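Local coordinates for protein arginase (Glaciozyma antarctica, PDB 5YNL) that is a cold-adapted arginase of a psychrophilic yeast that probably hydrolyses L-arginine to L-ornithine and urea, at residues A140-G145 with F166-E171; T161-F166 with S200-L205; H272-R277 with T321-S326; L147-G152 with C355-T360. All blocks are in the same frame, centred on the assembly; numbering follows the deposited sequence. Where two conformers were deposited one is given.

Contact 1 (A140-G145 with F166-E171)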
loop_
_atom_site.group_PDB
_atom_site.type_symbol
_atom_site.label_atom_id
_atom_site.label_comp_id
_atom_site.label_asym_id
_atom_site.label_seq_id
_atom_site.Cartn_x
_atom_site.Cartn_y
_atom_site.Cartn_z
ATOM N N ALA A 140 -10.275 12.247 -2.160
ATOM C CA ALA A 140 -10.641 13.099 -3.290
ATOM C C ALA A 140 -10.570 12.313 -4.592
ATOM O O ALA A 140 -11.541 12.227 -5.333
ATOM C CB ALA A 140 -9.724 14.310 -3.355
ATOM N N HIS A 141 -9.408 11.733 -4.860
ATOM C CA HIS A 141 -9.253 10.818 -5.984
ATOM C C HIS A 141 -10.164 9.588 -5.854
ATOM O O HIS A 141 -10.846 9.223 -6.809
ATOM C CB HIS A 141 -7.784 10.412 -6.140
ATOM C CG HIS A 141 -6.883 11.555 -6.491
ATOM N ND1 HIS A 141 -6.647 11.943 -7.789
ATOM C CD2 HIS A 141 -6.177 12.406 -5.707
ATOM C CE1 HIS A 141 -5.819 12.978 -7.796
ATOM N NE2 HIS A 141 -5.522 13.277 -6.546
ATOM N N ALA A 142 -10.172 8.956 -4.680
ATOM C CA ALA A 142 -11.034 7.797 -4.427
ATOM C C ALA A 142 -12.524 8.077 -4.697
ATOM O O ALA A 142 -13.202 7.314 -5.389
ATOM C CB ALA A 142 -10.848 7.298 -3.001
ATOM N N SER A 143 -13.037 9.174 -4.154
ATOM C CA SER A 143 -14.455 9.509 -4.319
ATOM C C SER A 143 -14.848 9.884 -5.752
ATOM O O SER A 143 -15.905 10.469 -5.969
ATOM C CB SER A 143 -14.818 10.665 -3.396
ATOM O OG SER A 143 -14.142 11.839 -3.808
ATOM N N LYS A 144 -14.014 9.546 -6.728
ATOM C CA LYS A 144 -14.255 9.941 -8.110
ATOM C C LYS A 144 -14.097 8.791 -9.105
ATOM O O LYS A 144 -14.201 8.998 -10.314
ATOM C CB LYS A 144 -13.320 11.093 -8.491
ATOM C CG LYS A 144 -13.653 12.394 -7.798
ATOM C CD LYS A 144 -12.556 13.439 -7.982
ATOM C CE LYS A 144 -12.415 13.872 -9.424
ATOM N NZ LYS A 144 -11.970 15.299 -9.530
ATOM N N GLY A 145 -13.841 7.589 -8.602
ATOM C CA GLY A 145 -13.633 6.438 -9.467
ATOM C C GLY A 145 -12.194 6.308 -9.945
ATOM O O GLY A 145 -11.857 5.479 -10.801
ATOM N N PHE A 166 -10.563 3.370 2.288
ATOM C CA PHE A 166 -11.632 2.665 2.991
ATOM C C PHE A 166 -12.813 3.566 3.267
ATOM O O PHE A 166 -13.938 3.090 3.364
ATOM C CB PHE A 166 -11.116 2.047 4.286
ATOM C CG PHE A 166 -10.419 0.726 4.086
ATOM C CD1 PHE A 166 -9.178 0.665 3.462
ATOM C CD2 PHE A 166 -11.007 -0.453 4.523
ATOM C CE1 PHE A 166 -8.528 -0.544 3.276
ATOM C CE2 PHE A 166 -10.366 -1.666 4.344
ATOM C CZ PHE A 166 -9.123 -1.715 3.711
ATOM N N LYS A 167 -12.554 4.863 3.415
ATOM C CA LYS A 167 -13.619 5.851 3.547
ATOM C C LYS A 167 -14.515 5.717 2.336
ATOM O O LYS A 167 -15.738 5.694 2.452
ATOM C CB LYS A 167 -13.028 7.265 3.591
ATOM C CG LYS A 167 -14.047 8.394 3.510
ATOM C CD LYS A 167 -14.055 9.198 4.793
ATOM C CE LYS A 167 -12.651 9.620 5.178
ATOM N NZ LYS A 167 -11.995 10.430 4.112
ATOM N N ALA A 168 -13.887 5.610 1.171
ATOM C CA ALA A 168 -14.614 5.447 -0.079
ATOM C C ALA A 168 -14.988 3.988 -0.329
ATOM O O ALA A 168 -16.002 3.708 -0.956
ATOM C CB ALA A 168 -13.801 5.978 -1.226
ATOM N N TYR A 169 -14.165 3.059 0.138
ATOM C CA TYR A 169 -14.486 1.645 -0.005
ATOM C C TYR A 169 -14.414 0.952 1.349
ATOM O O TYR A 169 -13.370 0.396 1.713
ATOM C CB TYR A 169 -13.534 0.957 -0.996
ATOM C CG TYR A 169 -13.553 1.532 -2.400
ATOM C CD1 TYR A 169 -14.630 1.314 -3.247
ATOM C CD2 TYR A 169 -12.477 2.278 -2.885
ATOM C CE1 TYR A 169 -14.647 1.825 -4.533
ATOM C CE2 TYR A 169 -12.482 2.799 -4.179
ATOM C CZ TYR A 169 -13.574 2.567 -5.003
ATOM O OH TYR A 169 -13.593 3.080 -6.291
ATOM N N PRO A 170 -15.513 1.010 2.118
ATOM C CA PRO A 170 -15.555 0.363 3.432
ATOM C C PRO A 170 -15.465 -1.141 3.298
ATOM O O PRO A 170 -15.134 -1.819 4.263
ATOM C CB PRO A 170 -16.941 0.733 3.973
ATOM C CG PRO A 170 -17.306 1.984 3.244
ATOM C CD PRO A 170 -16.688 1.862 1.874
ATOM N N GLU A 171 -15.763 -1.665 2.118
ATOM C CA GLU A 171 -15.674 -3.101 1.921
ATOM C C GLU A 171 -14.388 -3.527 1.225
ATOM O O GLU A 171 -14.299 -4.650 0.712
ATOM C CB GLU A 171 -16.906 -3.611 1.170
ATOM C CG GLU A 171 -18.239 -3.390 1.943
ATOM C CD GLU A 171 -18.234 -4.075 3.299
ATOM O OE1 GLU A 171 -17.432 -5.015 3.486
ATOM O OE2 GLU A 171 -19.021 -3.688 4.184
#
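Ala142 and Ala168 meet methyl to methyl, and theirs is the apolar contact that joins the two segments. The CB of Ala142 lies 3.7 Å from the CB of Ala168. Both CB atoms point toward the opposite segment. With side chains this small, the backbones come close: the CA of Ser143 is 5.9 Å from the CA of Ala168. The CB of Ala168 also sits 4.4 Å from the backbone N of Ser143. Tyr169 adds the far end of its side chain. That side chain starts off to one side, but its far end comes closer to Ala142. The OH of Tyr169 stops 4.3 Å from the O of Ala142, which is packing and not a hydrogen bond.

No hydrogen bond crosses the contact; two backbone bonds within 140-145 close off the helix. Lys144 N binds His141 O at 3.2 Å, and Gly145 N binds Ala142 O at 3.3 Å. Gly145 has positive phi, and a side chain there would press on the carbonyl O of Lys144. The Ser143 hydroxyl turns back to the last helical turn, where the carbonyl oxygens of Ala140 and Tyr139 are both within reach.

A cation-pi contact adds to the pairing of the helices: Lys167 lies against the ring of Tyr139, one turn before Ala142.

Helices 124-142 and 158-168 precede and follow strand 147-152 and lie on the same face of the parallel sheet. Their C-terminal ends pack here, an arrangement of neighbouring helices found in the three-layer alpha/beta/alpha fold of arginases.

Contact 2 (T161-F166 with S200-L205)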
loop_
_atom_site.group_PDB
_atom_site.type_symbol
_atom_site.label_atom_id
_atom_site.label_comp_id
_atom_site.label_asym_id
_atom_site.label_seq_id
_atom_site.Cartn_x
_atom_site.Cartn_y
_atom_site.Cartn_z
ATOM N N THR A 161 -3.449 6.909 3.353
ATOM C CA THR A 161 -3.842 6.216 2.133
ATOM C C THR A 161 -4.978 5.200 2.378
ATOM O O THR A 161 -5.934 5.110 1.591
ATOM C CB THR A 161 -2.595 5.536 1.490
ATOM O OG1 THR A 161 -2.812 5.274 0.101
ATOM C CG2 THR A 161 -2.303 4.262 2.162
ATOM N N VAL A 162 -4.892 4.460 3.482
ATOM C CA VAL A 162 -5.878 3.432 3.789
ATOM C C VAL A 162 -7.168 4.085 4.333
ATOM O O VAL A 162 -8.275 3.607 4.078
ATOM C CB VAL A 162 -5.294 2.388 4.785
ATOM C CG1 VAL A 162 -6.379 1.487 5.368
ATOM C CG2 VAL A 162 -4.216 1.554 4.130
ATOM N N SER A 163 -7.029 5.193 5.057
ATOM C CA SER A 163 -8.208 5.892 5.555
ATOM C C SER A 163 -9.072 6.397 4.402
ATOM O O SER A 163 -10.265 6.118 4.350
ATOM C CB SER A 163 -7.808 7.052 6.462
ATOM O OG SER A 163 -7.022 6.587 7.543
ATOM N N GLY A 164 -8.460 7.130 3.473
ATOM C CA GLY A 164 -9.168 7.657 2.318
ATOM C C GLY A 164 -9.822 6.560 1.505
ATOM O O GLY A 164 -11.007 6.636 1.189
ATOM N N THR A 165 -9.041 5.531 1.174
ATOM C CA THR A 165 -9.501 4.414 0.358
ATOM C C THR A 165 -10.687 3.690 1.002
ATOM O O THR A 165 -11.705 3.426 0.341
ATOM C CB THR A 165 -8.349 3.427 0.121
ATOM O OG1 THR A 165 -7.318 4.064 -0.660
ATOM C CG2 THR A 165 -8.853 2.186 -0.578
ATOM N N PHE A 166 -10.563 3.370 2.288
ATOM C CA PHE A 166 -11.632 2.665 2.991
ATOM C C PHE A 166 -12.813 3.566 3.267
ATOM O O PHE A 166 -13.938 3.090 3.364
ATOM C CB PHE A 166 -11.116 2.047 4.286
ATOM C CG PHE A 166 -10.419 0.726 4.086
ATOM C CD1 PHE A 166 -9.178 0.665 3.462
ATOM C CD2 PHE A 166 -11.007 -0.453 4.523
ATOM C CE1 PHE A 166 -8.528 -0.544 3.276
ATOM C CE2 PHE A 166 -10.366 -1.666 4.344
ATOM C CZ PHE A 166 -9.123 -1.715 3.711
ATOM N N SER A 200 -1.835 -0.303 13.764
ATOM C CA SER A 200 -2.458 -0.304 15.076
ATOM C C SER A 200 -3.556 0.759 15.192
ATOM O O SER A 200 -4.501 0.599 15.971
ATOM C CB SER A 200 -1.398 -0.134 16.171
ATOM O OG SER A 200 -0.916 1.193 16.247
ATOM N N PHE A 201 -3.446 1.836 14.413
ATOM C CA PHE A 201 -4.472 2.885 14.426
ATOM C C PHE A 201 -5.631 2.467 13.516
ATOM O O PHE A 201 -6.794 2.645 13.852
ATOM C CB PHE A 201 -3.891 4.226 13.953
ATOM C CG PHE A 201 -2.955 4.888 14.943
ATOM C CD1 PHE A 201 -1.643 4.444 15.107
ATOM C CD2 PHE A 201 -3.378 5.992 15.680
ATOM C CE1 PHE A 201 -0.781 5.066 16.012
ATOM C CE2 PHE A 201 -2.519 6.618 16.592
ATOM C CZ PHE A 201 -1.221 6.151 16.754
ATOM N N LEU A 202 -5.302 1.923 12.341
ATOM C CA LEU A 202 -6.341 1.491 11.401
ATOM C C LEU A 202 -7.189 0.355 11.972
ATOM O O LEU A 202 -8.385 0.255 11.678
ATOM C CB LEU A 202 -5.721 1.077 10.075
ATOM C CG LEU A 202 -4.888 2.185 9.432
ATOM C CD1 LEU A 202 -3.999 1.609 8.329
ATOM C CD2 LEU A 202 -5.762 3.325 8.905
ATOM N N LEU A 203 -6.566 -0.494 12.788
ATOM C CA LEU A 203 -7.281 -1.599 13.414
ATOM C C LEU A 203 -8.055 -1.067 14.615
ATOM O O LEU A 203 -9.033 -1.669 15.055
ATOM C CB LEU A 203 -6.321 -2.714 13.821
ATOM C CG LEU A 203 -5.656 -3.433 12.638
ATOM C CD1 LEU A 203 -4.386 -4.125 13.090
ATOM C CD2 LEU A 203 -6.622 -4.457 12.007
ATOM N N GLY A 204 -7.618 0.082 15.118
ATOM C CA GLY A 204 -8.295 0.729 16.219
ATOM C C GLY A 204 -7.974 0.109 17.560
ATOM O O GLY A 204 -8.733 -0.714 18.072
ATOM N N LEU A 205 -6.843 0.499 18.128
ATOM C CA LEU A 205 -6.549 0.180 19.517
ATOM C C LEU A 205 -5.706 1.299 20.108
ATOM O O LEU A 205 -5.133 1.139 21.194
ATOM C CB LEU A 205 -5.888 -1.205 19.673
ATOM C CG LEU A 205 -4.773 -1.768 18.776
ATOM C CD1 LEU A 205 -5.266 -2.152 17.389
ATOM C CD2 LEU A 205 -3.589 -0.826 18.688
#
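Leu202 reaches across to helix 158-168 with both branches of its side chain and carries the whole contact. Its CD1 rests against Val162, 3.8 Å from CG1 of that residue and 3.9 Å from its CB. Its CD2 lies 4.0 Å from Val162 CG1 and 3.8 Å from Ser163 OG. Both leucine methyls thus bear on the one valine methyl from the same side. Val162 holds CG1 anti to its backbone N (chi1 167°), which presents that methyl to the leucine. The Ser163 hydroxyl only packs on the leucine; its hydrogen bond goes to Met159 O, in its own helix. Were Leu202 cut back to an alanine, a gap would probably open beside Val162 CG1 and leave these two segments without their apolar contact.

This is a buried spot. Helix 158-168 packs against the parallel sheet of the arginase fold, with Val162 also touching His282 of strand 281-286. The short helix 198-202 lies on the flank of helix 158-168, and Trp218 packs on Ser163 nearby. On the sheet side, Thr161 O takes two bonds from Thr165, from OG1 at 2.8 Å and from N at 3.2 Å, which come from opposite faces of its plane.

The other end of the contact is looser. After Leu202 the chain turns away from helix 158-168. A Schellman motif ends the short helix: Leu205 N binds Ser200 O at 3.2 Å, and Gly204 N makes a weak bond to Phe201 O. Gly204 takes the positive phi of the turn, and Leu205 beyond it is exposed.

Contact 3 (H272-R277 with T321-S326)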
loop_
_atom_site.group_PDB
_atom_site.type_symbol
_atom_site.label_atom_id
_atom_site.label_comp_id
_atom_site.label_asym_id
_atom_site.label_seq_id
_atom_site.Cartn_x
_atom_site.Cartn_y
_atom_site.Cartn_z
ATOM N N HIS A 272 -7.711 -15.316 1.375
ATOM C CA HIS A 272 -8.000 -14.999 2.768
ATOM C C HIS A 272 -8.805 -13.706 2.889
ATOM O O HIS A 272 -9.819 -13.685 3.578
ATOM C CB HIS A 272 -6.737 -14.933 3.625
ATOM C CG HIS A 272 -7.011 -14.693 5.073
ATOM N ND1 HIS A 272 -7.615 -15.633 5.883
ATOM C CD2 HIS A 272 -6.789 -13.613 5.858
ATOM C CE1 HIS A 272 -7.733 -15.152 7.106
ATOM N NE2 HIS A 272 -7.242 -13.925 7.120
ATOM N N VAL A 273 -8.385 -12.635 2.210
ATOM C CA VAL A 273 -9.078 -11.362 2.395
ATOM C C VAL A 273 -10.188 -11.143 1.370
ATOM O O VAL A 273 -11.062 -10.300 1.560
ATOM C CB VAL A 273 -8.109 -10.135 2.418
ATOM C CG1 VAL A 273 -7.173 -10.217 3.614
ATOM C CG2 VAL A 273 -7.320 -10.037 1.105
ATOM N N ASN A 274 -10.150 -11.910 0.285
ATOM C CA ASN A 274 -11.052 -11.659 -0.838
ATOM C C ASN A 274 -11.548 -12.937 -1.509
ATOM O O ASN A 274 -11.432 -13.072 -2.733
ATOM C CB ASN A 274 -10.322 -10.794 -1.875
ATOM C CG ASN A 274 -11.253 -9.889 -2.635
ATOM O OD1 ASN A 274 -12.483 -10.093 -2.645
ATOM N ND2 ASN A 274 -10.678 -8.869 -3.284
ATOM N N PRO A 275 -12.116 -13.874 -0.718
ATOM C CA PRO A 275 -12.389 -15.208 -1.263
ATOM C C PRO A 275 -13.296 -15.193 -2.493
ATOM O O PRO A 275 -13.027 -15.952 -3.422
ATOM C CB PRO A 275 -13.088 -15.942 -0.099
ATOM C CG PRO A 275 -13.661 -14.842 0.772
ATOM C CD PRO A 275 -12.634 -13.718 0.657
ATOM N N ASP A 276 -14.330 -14.356 -2.504
ATOM C CA ASP A 276 -15.255 -14.278 -3.638
ATOM C C ASP A 276 -14.825 -13.315 -4.742
ATOM O O ASP A 276 -15.586 -13.068 -5.671
ATOM C CB ASP A 276 -16.648 -13.845 -3.161
ATOM C CG ASP A 276 -17.165 -14.701 -2.056
ATOM O OD1 ASP A 276 -17.030 -15.941 -2.145
ATOM O OD2 ASP A 276 -17.711 -14.129 -1.094
ATOM N N ARG A 277 -13.624 -12.762 -4.630
ATOM C CA ARG A 277 -13.152 -11.752 -5.574
ATOM C C ARG A 277 -14.165 -10.636 -5.830
ATOM O O ARG A 277 -14.351 -10.214 -6.980
ATOM C CB ARG A 277 -12.762 -12.386 -6.915
ATOM C CG ARG A 277 -11.610 -13.395 -6.835
ATOM C CD ARG A 277 -10.369 -12.816 -6.175
ATOM N NE ARG A 277 -9.276 -13.784 -6.239
ATOM C CZ ARG A 277 -9.112 -14.789 -5.384
ATOM N NH1 ARG A 277 -9.965 -14.955 -4.381
ATOM N NH2 ARG A 277 -8.102 -15.628 -5.532
ATOM N N THR A 321 -6.929 -9.303 -11.402
ATOM C CA THR A 321 -8.250 -9.446 -10.751
ATOM C C THR A 321 -9.255 -8.356 -11.121
ATOM O O THR A 321 -10.457 -8.551 -10.941
ATOM C CB THR A 321 -8.176 -9.472 -9.203
ATOM O OG1 THR A 321 -8.120 -8.131 -8.719
ATOM C CG2 THR A 321 -6.960 -10.240 -8.724
ATOM N N ASN A 322 -8.754 -7.219 -11.604
ATOM C CA ASN A 322 -9.559 -6.001 -11.812
ATOM C C ASN A 322 -10.128 -5.359 -10.536
ATOM O O ASN A 322 -10.920 -4.421 -10.617
ATOM C CB ASN A 322 -10.683 -6.215 -12.848
ATOM C CG ASN A 322 -10.158 -6.419 -14.246
ATOM O OD1 ASN A 322 -9.265 -5.692 -14.696
ATOM N ND2 ASN A 322 -10.707 -7.413 -14.951
ATOM N N LEU A 323 -9.709 -5.848 -9.369
ATOM C CA LEU A 323 -10.270 -5.377 -8.094
ATOM C C LEU A 323 -9.499 -4.192 -7.487
ATOM O O LEU A 323 -9.959 -3.561 -6.533
ATOM C CB LEU A 323 -10.370 -6.530 -7.088
ATOM C CG LEU A 323 -11.134 -7.769 -7.598
ATOM C CD1 LEU A 323 -10.779 -9.018 -6.793
ATOM C CD2 LEU A 323 -12.635 -7.545 -7.579
ATOM N N LEU A 324 -8.328 -3.883 -8.037
ATOM C CA LEU A 324 -7.481 -2.843 -7.448
ATOM C C LEU A 324 -8.073 -1.418 -7.575
ATOM O O LEU A 324 -8.393 -0.961 -8.670
ATOM C CB LEU A 324 -6.094 -2.897 -8.081
ATOM C CG LEU A 324 -5.058 -1.893 -7.576
ATOM C CD1 LEU A 324 -4.465 -2.369 -6.243
ATOM C CD2 LEU A 324 -3.961 -1.700 -8.640
ATOM N N VAL A 325 -8.209 -0.721 -6.454
ATOM C CA VAL A 325 -8.623 0.677 -6.504
ATOM C C VAL A 325 -7.544 1.620 -5.972
ATOM O O VAL A 325 -7.504 2.786 -6.348
ATOM C CB VAL A 325 -9.931 0.925 -5.740
ATOM C CG1 VAL A 325 -11.101 0.201 -6.421
ATOM C CG2 VAL A 325 -9.784 0.479 -4.280
ATOM N N SER A 326 -6.661 1.112 -5.116
ATOM C CA SER A 326 -5.590 1.928 -4.554
ATOM C C SER A 326 -4.266 1.206 -4.476
ATOM O O SER A 326 -4.202 0.030 -4.091
ATOM C CB SER A 326 -5.948 2.441 -3.165
ATOM O OG SER A 326 -6.698 3.626 -3.259
#
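Leu323 points its side chain at the turn formed by residues 274-277, and three groups of that turn meet its methyls. The side chains of Arg277 and Leu323 cross at about a right angle. The arginine CB and CD both lie 3.9 Å from Leu323 CD1, so it is the aliphatic part of Arg277 that does the packing. Asn274 comes at the leucine from the opposite direction, and its ND2 is 3.5 Å from Leu323 CD1. That amide nitrogen has its hydrogen bond with Arg279 O. The second methyl, CD2, sits close to the backbone, 3.2 Å from Arg277 O. Loss of both methyls, as with an alanine at Leu323, is likely to open a gap beside this carbonyl and leave the Arg277 chain and the Asn274 amide without one of their apolar neighbours.

Strands 281-286 and 324-330 are neighbours in the parallel sheet of the arginase fold. Each segment lies at or just after the end of a helix that leads into one of them. The contact therefore joins two helix-to-strand connections at the N-terminal edge of the sheet. Ile281 touches both Asn274 and Leu323.

The turn is of type I. Its Asn274 O is gripped twice by Arg277, by the backbone N at 2.9 Å and by NH1 at 2.9 Å, from opposite faces of the carbonyl plane. The NH1 bond is bent and comes from 41° above that plane. A bend at chi2 (-54°) folds the chain back to make it. Arg277 NH2 also forms a salt bridge with Asp271. Across the contact, an ST turn sets the leucine: Leu323 N donates to Thr321 OG1 at 2.9 Å.

Contact 4 (L147-G152 with C355-T360)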
loop_
_atom_site.group_PDB
_atom_site.type_symbol
_atom_site.label_atom_id
_atom_site.label_comp_id
_atom_site.label_asym_id
_atom_site.label_seq_id
_atom_site.Cartn_x
_atom_site.Cartn_y
_atom_site.Cartn_z
ATOM N N LEU A 147 -8.143 5.407 -9.660
ATOM C CA LEU A 147 -7.264 4.493 -8.936
ATOM C C LEU A 147 -6.187 5.407 -8.360
ATOM O O LEU A 147 -5.470 6.037 -9.123
ATOM C CB LEU A 147 -6.654 3.469 -9.900
ATOM C CG LEU A 147 -6.125 2.134 -9.363
ATOM C CD1 LEU A 147 -5.865 1.199 -10.527
ATOM C CD2 LEU A 147 -4.856 2.343 -8.539
ATOM N N THR A 148 -6.106 5.529 -7.036
ATOM C CA THR A 148 -5.160 6.467 -6.418
ATOM C C THR A 148 -3.787 5.820 -6.220
ATOM O O THR A 148 -3.628 4.875 -5.425
ATOM C CB THR A 148 -5.664 6.961 -5.068
ATOM O OG1 THR A 148 -7.049 7.318 -5.191
ATOM C CG2 THR A 148 -4.840 8.150 -4.588
ATOM N N VAL A 149 -2.801 6.323 -6.952
ATOM C CA VAL A 149 -1.428 5.860 -6.807
ATOM C C VAL A 149 -0.731 6.771 -5.801
ATOM O O VAL A 149 -0.447 7.932 -6.113
ATOM C CB VAL A 149 -0.667 5.878 -8.166
ATOM C CG1 VAL A 149 0.763 5.369 -8.000
ATOM C CG2 VAL A 149 -1.414 5.042 -9.221
ATOM N N THR A 150 -0.474 6.272 -4.589
ATOM C CA THR A 150 0.273 7.081 -3.627
ATOM C C THR A 150 1.752 6.750 -3.695
ATOM O O THR A 150 2.175 5.591 -3.466
ATOM C CB THR A 150 -0.218 6.967 -2.181
ATOM O OG1 THR A 150 -1.643 7.077 -2.142
ATOM C CG2 THR A 150 0.382 8.089 -1.350
ATOM N N LEU A 151 2.528 7.780 -4.037
ATOM C CA LEU A 151 3.967 7.665 -4.151
ATOM C C LEU A 151 4.530 8.178 -2.854
ATOM O O LEU A 151 4.456 9.377 -2.553
ATOM C CB LEU A 151 4.492 8.490 -5.326
ATOM C CG LEU A 151 3.983 7.992 -6.673
ATOM C CD1 LEU A 151 4.640 8.750 -7.832
ATOM C CD2 LEU A 151 4.194 6.471 -6.795
ATOM N N GLY A 152 5.096 7.274 -2.070
ATOM C CA GLY A 152 5.510 7.693 -0.759
ATOM C C GLY A 152 6.983 7.704 -0.422
ATOM O O GLY A 152 7.868 7.144 -1.112
ATOM N N CYS A 355 2.704 -2.033 -14.086
ATOM C CA CYS A 355 2.275 -3.387 -13.934
ATOM C C CYS A 355 0.971 -3.474 -13.159
ATOM O O CYS A 355 0.025 -4.163 -13.559
ATOM C CB CYS A 355 3.362 -4.087 -13.142
ATOM S SG CYS A 355 3.246 -5.805 -13.261
ATOM N N ALA A 356 0.929 -2.764 -12.037
ATOM C CA ALA A 356 -0.232 -2.793 -11.168
ATOM C C ALA A 356 -1.428 -2.219 -11.896
ATOM O O ALA A 356 -2.562 -2.611 -11.618
ATOM C CB ALA A 356 0.029 -2.017 -9.867
ATOM N N LEU A 357 -1.165 -1.290 -12.812
ATOM C CA LEU A 357 -2.216 -0.572 -13.516
ATOM C C LEU A 357 -2.681 -1.309 -14.779
ATOM O O LEU A 357 -3.666 -0.916 -15.405
ATOM C CB LEU A 357 -1.789 0.878 -13.851
ATOM C CG LEU A 357 -2.354 1.907 -12.867
ATOM C CD1 LEU A 357 -1.897 1.572 -11.476
ATOM C CD2 LEU A 357 -1.966 3.350 -13.205
ATOM N N GLY A 358 -1.994 -2.378 -15.154
ATOM C CA GLY A 358 -2.463 -3.163 -16.276
ATOM C C GLY A 358 -1.528 -3.329 -17.456
ATOM O O GLY A 358 -1.977 -3.663 -18.561
ATOM N N GLU A 359 -0.236 -3.093 -17.241
ATOM C CA GLU A 359 0.759 -3.501 -18.226
ATOM C C GLU A 359 0.924 -5.011 -18.050
ATOM O O GLU A 359 1.432 -5.467 -17.024
ATOM C CB GLU A 359 2.091 -2.773 -18.015
ATOM N N THR A 360 0.458 -5.785 -19.028
ATOM C CA THR A 360 0.483 -7.244 -18.921
ATOM C C THR A 360 1.726 -7.825 -19.592
ATOM O O THR A 360 2.418 -8.677 -19.019
ATOM C CB THR A 360 -0.778 -7.882 -19.524
ATOM O OG1 THR A 360 -1.829 -6.911 -19.587
ATOM C CG2 THR A 360 -1.228 -9.071 -18.681
#
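Leu147 and Val149 turn methyl groups toward Leu357 by different torsions. Leu147 puts its CG anti to the backbone N (chi1 -158°), which carries its CD1 out to the helix end. Val149 has CG1 in that anti place instead (chi1 -179°), and it is the other methyl, CG2, beside the backbone N, that does the touching. Leu357 has a chi1 of -100°, well off a staggered value. Its side chain sets out to one side, but its end comes nearer the strand.

One methyl of Leu357 serves both partners. Its CD1 lies 4.1 Å from Leu147 CD1 and 4.2 Å from Val149 CG2. The side chains cross at a slant, and the contact is purely apolar. The backbones stay well apart, with the CA of Leu147 and the CA of Leu357 at 8.5 Å. Ala58 of strand 57-63 touches Leu357 as well.

The backbone at Leu357 is fixed by hydrogen bonds. Its carbonyl O takes one from Trp95 NE1. Gly358 follows with positive phi in a Schellman motif, and its N binds Cys355 O at 3.1 Å.

Thr148 and Thr150 point to the other face of the strand, where Val138 of helix 124-142 packs on them. Strand 147-152 is thus sandwiched between helices on both faces, the three-layer alpha/beta/alpha build of the arginase fold.

Contacts 1 and 2 both use helix 158-168 and share Phe166, with centres about 13 Å apart. Contacts 3 and 4 join at the sheet, where Val325 O lies 3.2 Å from Thr148 N, a probable hydrogen bond between neighbouring strands. Tyr169 of contact 1 packs on contact 3, its CD2 3.5 Å from Val325 CG2. Contacts 2 and 4 lie on opposite sides of the chain's centre, about 20 Å apart between their centres. They still meet through Thr161 OG1 and Thr150 OG1 at 3.1 Å, a probable hydrogen bond. In arginases the metal site lies at the C-terminal edge of this sheet; contact 3 is at the N-terminal edge.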